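Local coordinates for penicillin binding protein 2X (Streptococcus thermophilus, PDB 5U47) that probably acts as a penicillin-binding transpeptidase that forms peptide cross-links between neighbouring glycan strands when the septal cell wall is built, at residues 343-346 / 347-351; 473-476 / 477-480; 355-358 / 359-363. The protein carries 1 engineered substitution. All coordinates share one frame; numbering follows the deposited sequence.

Contact 1 (343-346 / 347-351); sequences RTMS and FAQGF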
ATOM      1  N   ARG A 343      24.278 -31.331  15.672  1.00 73.45           N
ATOM      2  CA  ARG A 343      25.443 -30.580  16.143  1.00 72.09           C
ATOM      3  C   ARG A 343      25.100 -29.663  17.324  1.00 66.65           C
ATOM      4  O   ARG A 343      23.947 -29.243  17.497  1.00 62.88           O
ATOM      5  CB  ARG A 343      26.056 -29.781  14.981  1.00 74.90           C
ATOM      6  CG  ARG A 343      27.190 -28.821  15.350  1.00 78.07           C
ATOM      7  CD  ARG A 343      27.888 -28.246  14.122  1.00 80.03           C
ATOM      8  NE  ARG A 343      26.944 -27.755  13.109  1.00 79.86           N
ATOM      9  CZ  ARG A 343      27.296 -27.134  11.983  1.00 79.16           C
ATOM     10  NH1 ARG A 343      28.573 -26.866  11.716  1.00 80.81           N
ATOM     11  NH2 ARG A 343      26.352 -26.747  11.128  1.00 77.64           N
ATOM     12  N   THR A 344      26.119 -29.378  18.133  1.00 63.94           N
ATOM     13  CA  THR A 344      25.995 -28.508  19.290  1.00 61.43           C
ATOM     14  C   THR A 344      26.313 -27.091  18.837  1.00 59.21           C
ATOM     15  O   THR A 344      27.325 -26.859  18.175  1.00 59.75           O
ATOM     16  CB  THR A 344      26.937 -28.948  20.425  1.00 63.11           C
ATOM     17  OG1 THR A 344      26.631 -30.295  20.785  1.00 64.40           O
ATOM     18  CG2 THR A 344      26.781 -28.061  21.654  1.00 63.15           C
ATOM     19  N   MET A 345      25.432 -26.152  19.180  1.00 55.64           N
ATOM     20  CA  MET A 345      25.583 -24.757  18.787  1.00 54.12           C
ATOM     21  C   MET A 345      25.251 -23.774  19.877  1.00 51.49           C
ATOM     22  O   MET A 345      24.468 -24.047  20.774  1.00 49.90           O
ATOM     23  CB  MET A 345      24.611 -24.425  17.652  1.00 54.18           C
ATOM     24  CG  MET A 345      24.963 -24.973  16.293  1.00 55.69           C
ATOM     25  SD  MET A 345      23.639 -24.604  15.127  1.00 54.42           S
ATOM     26  CE  MET A 345      22.377 -25.752  15.681  1.00 56.01           C
ATOM     27  N   SER A 346      25.848 -22.603  19.739  1.00 53.38           N
ATOM     28  CA  SER A 346      25.546 -21.442  20.557  1.00 53.27           C
ATOM     29  C   SER A 346      24.140 -20.987  20.112  1.00 50.24           C
ATOM     30  O   SER A 346      23.720 -21.335  19.012  1.00 49.49           O
ATOM     31  CB  SER A 346      26.579 -20.366  20.220  1.00 55.18           C
ATOM     32  OG  SER A 346      26.320 -19.140  20.827  1.00 57.13           O
ATOM     33  N   PHE A 347      23.396 -20.250  20.939  1.00 48.41           N
ATOM     34  CA  PHE A 347      22.079 -19.756  20.497  1.00 46.37           C
ATOM     35  C   PHE A 347      22.232 -18.717  19.393  1.00 44.16           C
ATOM     36  O   PHE A 347      21.371 -18.611  18.510  1.00 41.18           O
ATOM     37  CB  PHE A 347      21.231 -19.207  21.650  1.00 46.91           C
ATOM     38  CG  PHE A 347      20.590 -20.280  22.484  1.00 48.65           C
ATOM     39  CD1 PHE A 347      19.425 -20.905  22.049  1.00 48.65           C
ATOM     40  CD2 PHE A 347      21.146 -20.675  23.689  1.00 50.89           C
ATOM     41  CE1 PHE A 347      18.823 -21.899  22.804  1.00 50.60           C
ATOM     42  CE2 PHE A 347      20.551 -21.676  24.450  1.00 53.38           C
ATOM     43  CZ  PHE A 347      19.388 -22.290  24.005  1.00 52.30           C
ATOM     44  N   ALA A 348      23.332 -17.962  19.440  1.00 43.85           N
ATOM     45  CA  ALA A 348      23.608 -16.949  18.409  1.00 41.43           C
ATOM     46  C   ALA A 348      23.849 -17.654  17.077  1.00 39.84           C
ATOM     47  O   ALA A 348      23.372 -17.208  16.019  1.00 36.75           O
ATOM     48  CB  ALA A 348      24.818 -16.114  18.797  1.00 42.85           C
ATOM     49  N   GLN A 349      24.604 -18.753  17.150  1.00 39.97           N
ATOM     50  CA  GLN A 349      24.907 -19.576  15.983  1.00 40.25           C
ATOM     51  C   GLN A 349      23.641 -20.215  15.429  1.00 38.20           C
ATOM     52  O   GLN A 349      23.442 -20.224  14.232  1.00 36.93           O
ATOM     53  CB  GLN A 349      25.954 -20.658  16.318  1.00 42.35           C
ATOM     54  CG  GLN A 349      27.360 -20.113  16.549  1.00 43.67           C
ATOM     55  CD  GLN A 349      28.325 -21.166  17.074  1.00 46.95           C
ATOM     56  OE1 GLN A 349      27.916 -22.142  17.706  1.00 48.13           O
ATOM     57  NE2 GLN A 349      29.619 -20.967  16.819  1.00 47.90           N
ATOM     58  N   GLY A 350      22.791 -20.746  16.304  1.00 37.90           N
ATOM     59  CA  GLY A 350      21.520 -21.329  15.880  1.00 37.38           C
ATOM     60  C   GLY A 350      20.635 -20.288  15.198  1.00 36.07           C
ATOM     61  O   GLY A 350      19.861 -20.612  14.280  1.00 35.28           O
ATOM     62  N   PHE A 351      20.736 -19.036  15.642  1.00 35.30           N
ATOM     63  CA  PHE A 351      19.981 -17.951  14.997  1.00 34.42           C
ATOM     64  C   PHE A 351      20.553 -17.738  13.605  1.00 33.90           C
ATOM     65  O   PHE A 351      19.806 -17.653  12.636  1.00 33.29           O
ATOM     66  CB  PHE A 351      20.031 -16.652  15.799  1.00 34.08           C
ATOM     67  CG  PHE A 351      19.313 -15.494  15.133  1.00 32.73           C
ATOM     68  CD1 PHE A 351      17.925 -15.411  15.151  1.00 32.82           C
ATOM     69  CD2 PHE A 351      20.021 -14.489  14.501  1.00 32.56           C
ATOM     70  CE1 PHE A 351      17.262 -14.347  14.537  1.00 30.56           C
ATOM     71  CE2 PHE A 351      19.366 -13.425  13.888  1.00 30.95           C
ATOM     72  CZ  PHE A 351      17.986 -13.358  13.905  1.00 30.54           C
TER
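Strand 344-346 turns into helix 347-351 at S346, the short axes running at 96° to each other, and G350 N closes the first helical turn by donating to S346 O at 2.9 Å. The side chain of Q349 folds back over the same corner. With CG beside its own backbone N (chi1 -71°) and the rest of the chain extended, Q349 carries OE1 to S346 N, a nearly straight bond of 2.9 Å with an N-H...O angle of 174°. The donor is somewhat tilted from the amide plane, and OE1 also rests 3.4 Å from S346 CB. This grip uses the S346 N-H just where the strand ends. S346 OG bonds outside the segments, to P313 O, while A348 CB lies 3.9 Å from OG. On the buried side M345, bent at its last torsion, lays SD 4.0 Å from G350 CA. The F347 ring stacks on Y317 of strand 316-318, the antiparallel partner of 344-346. A serine at the N-cap, with the residue three places on bonding back to its N-H, makes the side-chain-to-backbone half of a capping box.

Contact 2 (473-476 / 477-480); sequences MISV and GTDP. With ACT (acetate ion), chain D.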
ATOM      1  N   MET A 473      21.887 -10.368  13.681  1.00 29.95           N
ATOM      2  CA  MET A 473      21.488 -10.549  12.270  1.00 29.67           C
ATOM      3  C   MET A 473      22.616 -10.309  11.250  1.00 29.78           C
ATOM      4  O   MET A 473      22.502 -10.734  10.097  1.00 30.80           O
ATOM      5  CB  MET A 473      20.270  -9.672  11.942  1.00 27.98           C
ATOM      6  CG  MET A 473      18.970 -10.186  12.535  1.00 27.77           C
ATOM      7  SD  MET A 473      17.603  -9.006  12.418  1.00 26.53           S
ATOM      8  CE  MET A 473      17.207  -9.098  10.677  1.00 25.48           C
ATOM      9  N   ILE A 474      23.691  -9.626  11.643  1.00 29.97           N
ATOM     10  CA  ILE A 474      24.840  -9.452  10.742  1.00 30.58           C
ATOM     11  C   ILE A 474      25.462 -10.829  10.460  1.00 32.46           C
ATOM     12  O   ILE A 474      25.828 -11.150   9.311  1.00 31.96           O
ATOM     13  CB  ILE A 474      25.917  -8.510  11.337  1.00 31.84           C
ATOM     14  CG1 ILE A 474      25.397  -7.063  11.419  1.00 31.68           C
ATOM     15  CG2 ILE A 474      27.212  -8.565  10.523  1.00 33.33           C
ATOM     16  CD1 ILE A 474      26.321  -6.117  12.157  1.00 33.01           C
ATOM     17  N   SER A 475      25.566 -11.641  11.508  1.00 33.45           N
ATOM     18  CA  SER A 475      26.175 -12.974  11.396  1.00 35.23           C
ATOM     19  C   SER A 475      25.428 -13.923  10.482  1.00 34.67           C
ATOM     20  O   SER A 475      26.027 -14.838   9.927  1.00 35.26           O
ATOM     21  CB  SER A 475      26.394 -13.611  12.775  1.00 36.47           C
ATOM     22  OG  SER A 475      27.289 -12.823  13.529  1.00 37.40           O
ATOM     23  N   VAL A 476      24.125 -13.727  10.324  1.00 33.02           N
ATOM     24  CA  VAL A 476      23.377 -14.546   9.379  1.00 31.73           C
ATOM     25  C   VAL A 476      24.068 -14.453   8.012  1.00 31.21           C
ATOM     26  O   VAL A 476      24.124 -15.425   7.266  1.00 30.14           O
ATOM     27  CB  VAL A 476      21.917 -14.058   9.252  1.00 30.73           C
ATOM     28  CG1 VAL A 476      21.206 -14.793   8.124  1.00 30.23           C
ATOM     29  CG2 VAL A 476      21.179 -14.247  10.568  1.00 30.72           C
ATOM     30  N   GLY A 477      24.571 -13.258   7.696  1.00 30.41           N
ATOM     31  CA  GLY A 477      25.263 -13.003   6.447  1.00 30.29           C
ATOM     32  C   GLY A 477      26.773 -13.246   6.467  1.00 32.12           C
ATOM     33  O   GLY A 477      27.334 -13.702   5.456  1.00 32.24           O
ATOM     34  N   THR A 478      27.423 -12.997   7.613  1.00 32.77           N
ATOM     35  CA  THR A 478      28.892 -13.060   7.702  1.00 34.90           C
ATOM     36  C   THR A 478      29.565 -14.331   8.260  1.00 37.32           C
ATOM     37  O   THR A 478      30.753 -14.543   8.006  1.00 39.31           O
ATOM     38  CB  THR A 478      29.424 -11.884   8.551  1.00 34.78           C
ATOM     39  OG1 THR A 478      28.922 -11.976   9.893  1.00 32.71           O
ATOM     40  CG2 THR A 478      29.021 -10.556   7.931  1.00 33.95           C
ATOM     41  N   ASP A 479      28.821 -15.161   8.990  1.00 37.42           N
ATOM     42  CA  ASP A 479      29.383 -16.361   9.614  1.00 39.34           C
ATOM     43  C   ASP A 479      29.640 -17.474   8.571  1.00 40.37           C
ATOM     44  O   ASP A 479      28.692 -18.112   8.107  1.00 38.83           O
ATOM     45  CB  ASP A 479      28.447 -16.840  10.728  1.00 38.81           C
ATOM     46  CG  ASP A 479      29.080 -17.904  11.620  1.00 41.24           C
ATOM     47  OD1 ASP A 479      29.866 -18.735  11.116  1.00 40.81           O
ATOM     48  OD2 ASP A 479      28.765 -17.909  12.834  1.00 41.97           O
ATOM     49  N   PRO A 480      30.924 -17.726   8.223  1.00 42.10           N
ATOM     50  CA  PRO A 480      31.190 -18.726   7.185  1.00 44.28           C
ATOM     51  C   PRO A 480      30.788 -20.150   7.525  1.00 45.93           C
ATOM     52  O   PRO A 480      30.643 -20.970   6.625  1.00 46.57           O
ATOM     53  CB  PRO A 480      32.721 -18.643   6.988  1.00 45.51           C
ATOM     54  CG  PRO A 480      33.095 -17.319   7.560  1.00 45.98           C
ATOM     55  CD  PRO A 480      32.181 -17.162   8.732  1.00 44.09           C
TER
HETATM   56  C   ACT D 803      30.746 -13.916  12.237  1.00 47.63           C
HETATM   57  O   ACT D 803      29.772 -13.567  12.933  1.00 43.34           O
HETATM   58  OXT ACT D 803      31.070 -13.294  11.200  1.00 46.53           O
HETATM   59  CH3 ACT D 803      31.556 -15.108  12.671  1.00 47.25           C
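Near the end of helix 463-478, M473 O stands 4.1 Å from G477 N, too far for the regular bond from four residues on; V476 N reaches that oxygen instead, in a weak bond. I474 O takes two donors: T478 N at 3.0 Å, lying in the carbonyl plane, and G477 N at 2.9 Å, standing 49° above it and bent at the hydrogen (134°). The second is a 3-10-type bond, so the end of the helix mixes two kinds of turn. The I474 side chain leads away, but its CG2 branch meets T478 CG2 at 3.7 Å, the two side chains crossing obliquely.

S475 follows with its backbone and side chain doing separate work. S475 O accepts from D479 N at 3.0 Å, a last regular helical bond made as D479 leaves helical geometry. S475 OG donates to O of a bound acetate at 2.7 Å, and T478 OG1 donates to the other oxygen, OXT, at 2.8 Å. T478 can do so because OG1 lies between its backbone N and carbonyl carbon (chi1 62°), which also leaves CG2 for I474. The acetate, probably from the crystallisation liquor, thus bridges two hydroxyls, with its methyl toward the D479 carboxylate. D479 OD1 itself accepts from E481 N and F482 N, fixing the chain beyond the helix.

V476, the last of the four, packs on F351 of helix 347-352 and on V504 of strand 503-510, while M473 touches T503 and K505 on that strand and S475 reaches S352, so this end of the helix packs on both the edge strand 503-510 of the five-stranded sheet and helix 347-352.

Contact 3 (355-358 / 359-363); sequences SNVG and MTMLE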
ATOM      1  N   SER A 355      18.058 -22.248  13.037  1.00 37.24           N
ATOM      2  CA  SER A 355      17.670 -23.467  13.731  1.00 38.31           C
ATOM      3  C   SER A 355      16.293 -23.335  14.382  1.00 37.43           C
ATOM      4  O   SER A 355      16.131 -22.565  15.324  1.00 37.24           O
ATOM      5  CB  SER A 355      18.702 -23.806  14.812  1.00 39.50           C
ATOM      6  OG  SER A 355      18.280 -24.902  15.620  1.00 41.09           O
ATOM      7  N   ASN A 356      15.311 -24.081  13.871  1.00 37.52           N
ATOM      8  CA  ASN A 356      13.963 -24.119  14.464  1.00 37.64           C
ATOM      9  C   ASN A 356      13.993 -24.626  15.911  1.00 38.26           C
ATOM     10  O   ASN A 356      13.220 -24.163  16.756  1.00 39.22           O
ATOM     11  CB  ASN A 356      13.030 -25.041  13.678  1.00 37.15           C
ATOM     12  CG  ASN A 356      12.601 -24.469  12.356  1.00 36.41           C
ATOM     13  OD1 ASN A 356      12.804 -23.290  12.053  1.00 35.54           O
ATOM     14  ND2 ASN A 356      11.967 -25.302  11.565  1.00 36.42           N
ATOM     15  N   VAL A 357      14.873 -25.587  16.181  1.00 39.38           N
ATOM     16  CA  VAL A 357      15.018 -26.167  17.518  1.00 41.78           C
ATOM     17  C   VAL A 357      15.505 -25.116  18.513  1.00 41.55           C
ATOM     18  O   VAL A 357      14.930 -24.959  19.599  1.00 42.03           O
ATOM     19  CB  VAL A 357      15.987 -27.372  17.502  1.00 43.68           C
ATOM     20  CG1 VAL A 357      16.282 -27.856  18.908  1.00 46.54           C
ATOM     21  CG2 VAL A 357      15.427 -28.508  16.646  1.00 43.18           C
ATOM     22  N   GLY A 358      16.557 -24.397  18.134  1.00 40.43           N
ATOM     23  CA  GLY A 358      17.122 -23.356  18.982  1.00 39.76           C
ATOM     24  C   GLY A 358      16.100 -22.275  19.282  1.00 38.58           C
ATOM     25  O   GLY A 358      15.993 -21.802  20.415  1.00 38.52           O
ATOM     26  N   MET A 359      15.322 -21.905  18.276  1.00 37.70           N
ATOM     27  CA  MET A 359      14.316 -20.855  18.469  1.00 38.33           C
ATOM     28  C   MET A 359      13.155 -21.381  19.316  1.00 38.14           C
ATOM     29  O   MET A 359      12.681 -20.697  20.214  1.00 38.98           O
ATOM     30  CB  MET A 359      13.850 -20.293  17.128  1.00 37.25           C
ATOM     31  CG  MET A 359      14.925 -19.569  16.323  1.00 37.34           C
ATOM     32  SD  MET A 359      16.032 -18.432  17.197  1.00 38.92           S
ATOM     33  CE  MET A 359      17.380 -19.470  17.720  1.00 39.79           C
ATOM     34  N   THR A 360      12.730 -22.610  19.062  1.00 38.58           N
ATOM     35  CA  THR A 360      11.677 -23.208  19.874  1.00 38.53           C
ATOM     36  C   THR A 360      12.119 -23.271  21.350  1.00 39.59           C
ATOM     37  O   THR A 360      11.331 -22.990  22.238  1.00 38.34           O
ATOM     38  CB  THR A 360      11.310 -24.589  19.353  1.00 39.10           C
ATOM     39  OG1 THR A 360      10.866 -24.464  17.999  1.00 38.19           O
ATOM     40  CG2 THR A 360      10.210 -25.221  20.211  1.00 40.62           C
ATOM     41  N   MET A 361      13.384 -23.607  21.597  1.00 40.18           N
ATOM     42  CA  MET A 361      13.905 -23.610  22.967  1.00 42.82           C
ATOM     43  C   MET A 361      13.797 -22.216  23.607  1.00 42.14           C
ATOM     44  O   MET A 361      13.431 -22.099  24.782  1.00 42.33           O
ATOM     45  CB  MET A 361      15.353 -24.125  23.013  1.00 44.82           C
ATOM     46  CG  MET A 361      15.464 -25.631  22.867  1.00 46.89           C
ATOM     47  SD  MET A 361      17.156 -26.191  22.571  1.00 49.50           S
ATOM     48  CE  MET A 361      16.988 -27.961  22.794  1.00 53.17           C
ATOM     49  N   LEU A 362      14.102 -21.166  22.836  1.00 40.89           N
ATOM     50  CA  LEU A 362      14.000 -19.790  23.344  1.00 40.17           C
ATOM     51  C   LEU A 362      12.550 -19.450  23.687  1.00 39.56           C
ATOM     52  O   LEU A 362      12.286 -18.800  24.706  1.00 38.83           O
ATOM     53  CB  LEU A 362      14.570 -18.768  22.343  1.00 39.53           C
ATOM     54  CG  LEU A 362      16.094 -18.761  22.159  1.00 40.25           C
ATOM     55  CD1 LEU A 362      16.518 -17.741  21.106  1.00 39.20           C
ATOM     56  CD2 LEU A 362      16.796 -18.496  23.489  1.00 42.27           C
ATOM     57  N   GLU A 363      11.624 -19.909  22.838  1.00 38.03           N
ATOM     58  CA  GLU A 363      10.184 -19.723  23.057  1.00 38.08           C
ATOM     59  C   GLU A 363       9.723 -20.399  24.354  1.00 41.48           C
ATOM     60  O   GLU A 363       8.947 -19.814  25.106  1.00 41.21           O
ATOM     61  CB  GLU A 363       9.376 -20.269  21.872  1.00 37.29           C
ATOM     62  CG  GLU A 363       7.886 -19.921  21.878  1.00 36.77           C
ATOM     63  CD  GLU A 363       7.021 -20.762  22.813  1.00 38.21           C
ATOM     64  OE1 GLU A 363       7.282 -21.960  22.990  1.00 37.37           O
ATOM     65  OE2 GLU A 363       6.049 -20.208  23.367  1.00 39.36           O
TER
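N356 O is held twice by T360, by its N at 2.8 Å and by its OG1 at 2.7 Å, the two donors arriving from opposite faces of the carbonyl plane. T360 OG1 lies beside its own backbone N (chi1 -59°), which turns the hydroxyl back onto the preceding helical turn. The buried side is dense: M359, bent at its second and third torsions, curls back against the helix backbone so that CE comes 3.5 Å from G358 C and CG 3.4 Å from S355 O. It also meets F351, K298 and L301. The partly exposed side is thinner. There V357 and M361 lie side by side, CG1 to CE at 4.0 Å, with the extended M361 chain running past V357 O. At the start of the helix S355 is the N-cap, its OG accepting from G358 N at 3.1 Å while also bonding to D332 and Y317; D332 takes V357 N as well. The D332 carboxylate, sitting at the helix start, would probably be stabilised by the helix dipole. N356 OD1 bonds to K298 NZ, as the asparagine of an SxN motif does in penicillin-binding transpeptidases, so the capped, doubly bonded first turn probably helps to position that amide in the active site.

Each contact joins consecutive segments, so none closes a long loop, and the three follow in series without nesting or crossing. Contact 1 carries the chain from strand 344-346 into helix 347-352; contact 3 begins helix 356-366 a few residues later, with a probable hydrogen bond from S355 N to G350 O (2.7 Å) across the join. F347 packs on G358 and L362 there. Contact 2 comes over a hundred residues on, at the end of helix 463-478, and meets contact 1 through the F351 ring, which M473 CG approaches to 3.5 Å at F351 CE2. Contacts 2 and 3 stay about 9 Å apart at their nearest atoms. Helix 347-352 therefore links the two other helices within the transpeptidase domain.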